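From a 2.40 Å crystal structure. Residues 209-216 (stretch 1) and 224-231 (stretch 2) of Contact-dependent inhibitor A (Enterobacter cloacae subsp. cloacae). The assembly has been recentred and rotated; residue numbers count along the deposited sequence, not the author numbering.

Stretch 1 (209-216) VTNGWKMF
Stretch 2 224-231: GTYDSGLN

The contact is a short antiparallel strand pairing: Trp213 to Phe216 run against Gly224 to Tyr226, the second strand arriving from earlier in the chain and leading into a turn that packs beside the start of the first. The N-to-C directions diverge by 143° and the axes approach to 4.6 Å. Register is set by Trp213 opposite Tyr226 (CA to CA 4.9 Å) and Lys214 opposite Thr225 (CA to CA 4.5 Å). Backbone angles are extended throughout: phi/psi is -136/151 at Trp213, -106/139 at Lys214, -119/143 at Met215, -94/137 at Thr225 and -129/152 at Tyr226.

Trp213 and Tyr226 form the hydrogen-bonded pair and satisfy each other's backbone completely. Trp213 N donates to Tyr226 O at 2.7 Å and 170°, and Tyr226 N returns the bond to Trp213 O at 2.6 Å and 159°. At Lys214 and Thr225 the backbone polar groups turn outward from the pair, and the side chains make the link instead: Lys214 NZ donates to Thr225 OG1 at 2.7 Å. The lysine begins in m (chi1 -55°), with chi2 at -109° and chi4 at -98° between wells and chi3 t, a bent path that carries its amine to the m-rotamer threonine (chi1 -69°). NZ also bonds elsewhere in the structure; Thr225 OG1 and Tyr226 OH each bond a residue just beyond the stretches. One residue on, Met215 N donates to Gly224 O at 3.0 Å and 163°. Gly224 sits at phi/psi 136/163, where a CB would be jammed against the preceding carbonyl oxygen and would also meet Tyr226 CE2.

Trp213, Met215 and Tyr226 share the sheet face opposite Lys214 and Thr225. Met215 is selenomethionine, extended through chi1 179° and chi2 178° before chi3 turns to m at -50°. That shape lays Met215 CE over the face of the Tyr226 ring, 3.8 Å from its centroid and 4° off the normal, while Met215 CB packs 3.5 Å from Tyr226 CE2. Tyr226 (chi2 -107°) and Trp213 (chi2 98°) are both m. Leu230 (m, t) reaches Trp213 and Met215: Leu230 CD2 lies 3.7 Å from Trp213 CD1 and 3.9 Å from Met215 CE, and Leu230 CD1 is 3.8 Å from Met215 CE.

Leu230 is delivered by a type I turn from Asp227 to Leu230, with Ser228 at -71/-8 and Gly229 at -117/14, followed by Leu230 at 62/41. Leu230 N closes it on Asp227 O at 3.0 Å, and that same carbonyl oxygen lies at the edge of the indole, 3.6 Å from Trp213 CD1. Asp227, p at chi1 71°, organises the loop: its OD2 accepts from Gly229 N at 2.8 Å and Asn231 N at 3.1 Å, its OD1 takes a weak bond from Asn231 ND2 at 3.4 Å, and Asp227 N donates to Asn231 O at 3.1 Å.

Before the strand, Gly212 CA lies 3.3 Å from Tyr226 O; an ideal CB there would clash with that oxygen at 2.7 Å. The design rule is economical: paired amides and carbonyls fix the register, one lysine-threonine bond serves one face, and apolar packing fills the other.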

# COMPACT_ATOMS: atom_id res chain seq x y z
N VAL A 209 -15.16 10.52 4.16
CA VAL A 209 -16.13 10.78 5.23
C VAL A 209 -15.60 11.85 6.19
O VAL A 209 -15.55 13.03 5.84
CB VAL A 209 -16.51 9.50 5.97
N THR A 210 -15.20 11.45 7.39
CA THR A 210 -14.62 12.39 8.33
C THR A 210 -13.54 11.76 9.20
O THR A 210 -13.82 11.14 10.22
CB THR A 210 -15.72 13.03 9.20
N ASN A 211 -12.29 11.91 8.77
CA ASN A 211 -11.14 11.51 9.57
C ASN A 211 -11.20 10.05 10.02
O ASN A 211 -11.26 9.76 11.21
CB ASN A 211 -10.99 12.44 10.77
N GLY A 212 -11.20 9.14 9.04
CA GLY A 212 -11.22 7.71 9.32
C GLY A 212 -9.85 7.07 9.24
O GLY A 212 -8.85 7.75 9.06
N TRP A 213 -9.80 5.74 9.35
CA TRP A 213 -8.52 5.04 9.39
C TRP A 213 -8.52 3.79 8.51
O TRP A 213 -9.55 3.16 8.31
CB TRP A 213 -8.20 4.61 10.82
CG TRP A 213 -8.05 5.72 11.81
CD1 TRP A 213 -9.00 6.18 12.68
CD2 TRP A 213 -6.88 6.50 12.06
NE1 TRP A 213 -8.49 7.20 13.44
CE2 TRP A 213 -7.19 7.42 13.08
CE3 TRP A 213 -5.59 6.52 11.51
CZ2 TRP A 213 -6.26 8.34 13.57
CZ3 TRP A 213 -4.67 7.43 12.00
CH2 TRP A 213 -5.01 8.33 13.02
N LYS A 214 -7.34 3.42 8.00
CA LYS A 214 -7.15 2.10 7.43
C LYS A 214 -6.31 1.34 8.44
O LYS A 214 -5.40 1.92 9.03
CB LYS A 214 -6.42 2.18 6.08
CG LYS A 214 -7.11 3.10 5.08
CD LYS A 214 -7.75 2.31 3.96
CE LYS A 214 -8.50 3.22 2.97
NZ LYS A 214 -9.97 3.27 3.24
N MSE A 215 -6.62 0.07 8.67
CA MSE A 215 -5.89 -0.70 9.67
C MSE A 215 -5.19 -1.89 9.05
O MSE A 215 -5.72 -2.51 8.14
CB MSE A 215 -6.83 -1.17 10.78
CG MSE A 215 -6.17 -2.01 11.86
SE MSE A 215 -7.44 -2.49 13.27
CE MSE A 215 -8.17 -0.70 13.60
N PHE A 216 -3.99 -2.20 9.54
CA PHE A 216 -3.26 -3.36 9.07
C PHE A 216 -2.90 -4.26 10.25
O PHE A 216 -2.58 -3.78 11.34
CB PHE A 216 -2.00 -2.95 8.32
CG PHE A 216 -2.26 -2.06 7.13
CD1 PHE A 216 -2.31 -2.58 5.86
CD2 PHE A 216 -2.48 -0.70 7.30
CE1 PHE A 216 -2.55 -1.77 4.76
CE2 PHE A 216 -2.71 0.12 6.21
CZ PHE A 216 -2.75 -0.42 4.94
N GLY A 224 -9.19 -3.73 7.23
CA GLY A 224 -10.38 -2.90 7.07
C GLY A 224 -10.21 -1.39 7.01
O GLY A 224 -9.19 -0.82 7.40
N THR A 225 -11.26 -0.73 6.51
CA THR A 225 -11.37 0.71 6.60
C THR A 225 -12.20 0.99 7.85
O THR A 225 -13.18 0.30 8.08
CB THR A 225 -12.08 1.28 5.38
OG1 THR A 225 -11.24 1.15 4.23
CG2 THR A 225 -12.42 2.75 5.60
N TYR A 226 -11.80 1.97 8.66
CA TYR A 226 -12.45 2.20 9.96
C TYR A 226 -12.87 3.65 10.17
O TYR A 226 -12.24 4.57 9.62
CB TYR A 226 -11.52 1.79 11.11
CG TYR A 226 -11.30 0.30 11.20
CD1 TYR A 226 -11.89 -0.45 12.22
CD2 TYR A 226 -10.50 -0.36 10.27
CE1 TYR A 226 -11.68 -1.83 12.30
CE2 TYR A 226 -10.30 -1.70 10.35
CZ TYR A 226 -10.89 -2.44 11.36
OH TYR A 226 -10.67 -3.80 11.41
N ASP A 227 -13.91 3.87 10.97
CA ASP A 227 -14.32 5.24 11.30
C ASP A 227 -13.46 5.85 12.41
O ASP A 227 -12.46 5.26 12.81
CB ASP A 227 -15.83 5.37 11.59
CG ASP A 227 -16.27 4.72 12.90
OD1 ASP A 227 -17.47 4.39 12.98
OD2 ASP A 227 -15.46 4.57 13.84
N SER A 228 -13.84 7.03 12.89
CA SER A 228 -12.97 7.78 13.80
C SER A 228 -12.87 7.14 15.19
O SER A 228 -12.05 7.56 16.01
CB SER A 228 -13.39 9.26 13.89
OG SER A 228 -14.67 9.41 14.49
N GLY A 229 -13.70 6.13 15.44
CA GLY A 229 -13.69 5.43 16.71
C GLY A 229 -13.30 3.98 16.54
O GLY A 229 -13.49 3.18 17.45
N LEU A 230 -12.75 3.67 15.38
CA LEU A 230 -12.33 2.31 15.01
C LEU A 230 -13.45 1.28 14.98
O LEU A 230 -13.26 0.15 15.41
CB LEU A 230 -11.16 1.82 15.87
CG LEU A 230 -9.88 2.62 15.66
CD1 LEU A 230 -8.70 1.95 16.33
CD2 LEU A 230 -9.61 2.83 14.17
N ASN A 231 -14.60 1.68 14.45
CA ASN A 231 -15.62 0.72 14.04
C ASN A 231 -15.47 0.44 12.54
O ASN A 231 -15.54 1.37 11.72
CB ASN A 231 -17.02 1.23 14.33
CG ASN A 231 -17.22 1.61 15.77
OD1 ASN A 231 -17.12 0.78 16.67
ND2 ASN A 231 -17.53 2.88 16.00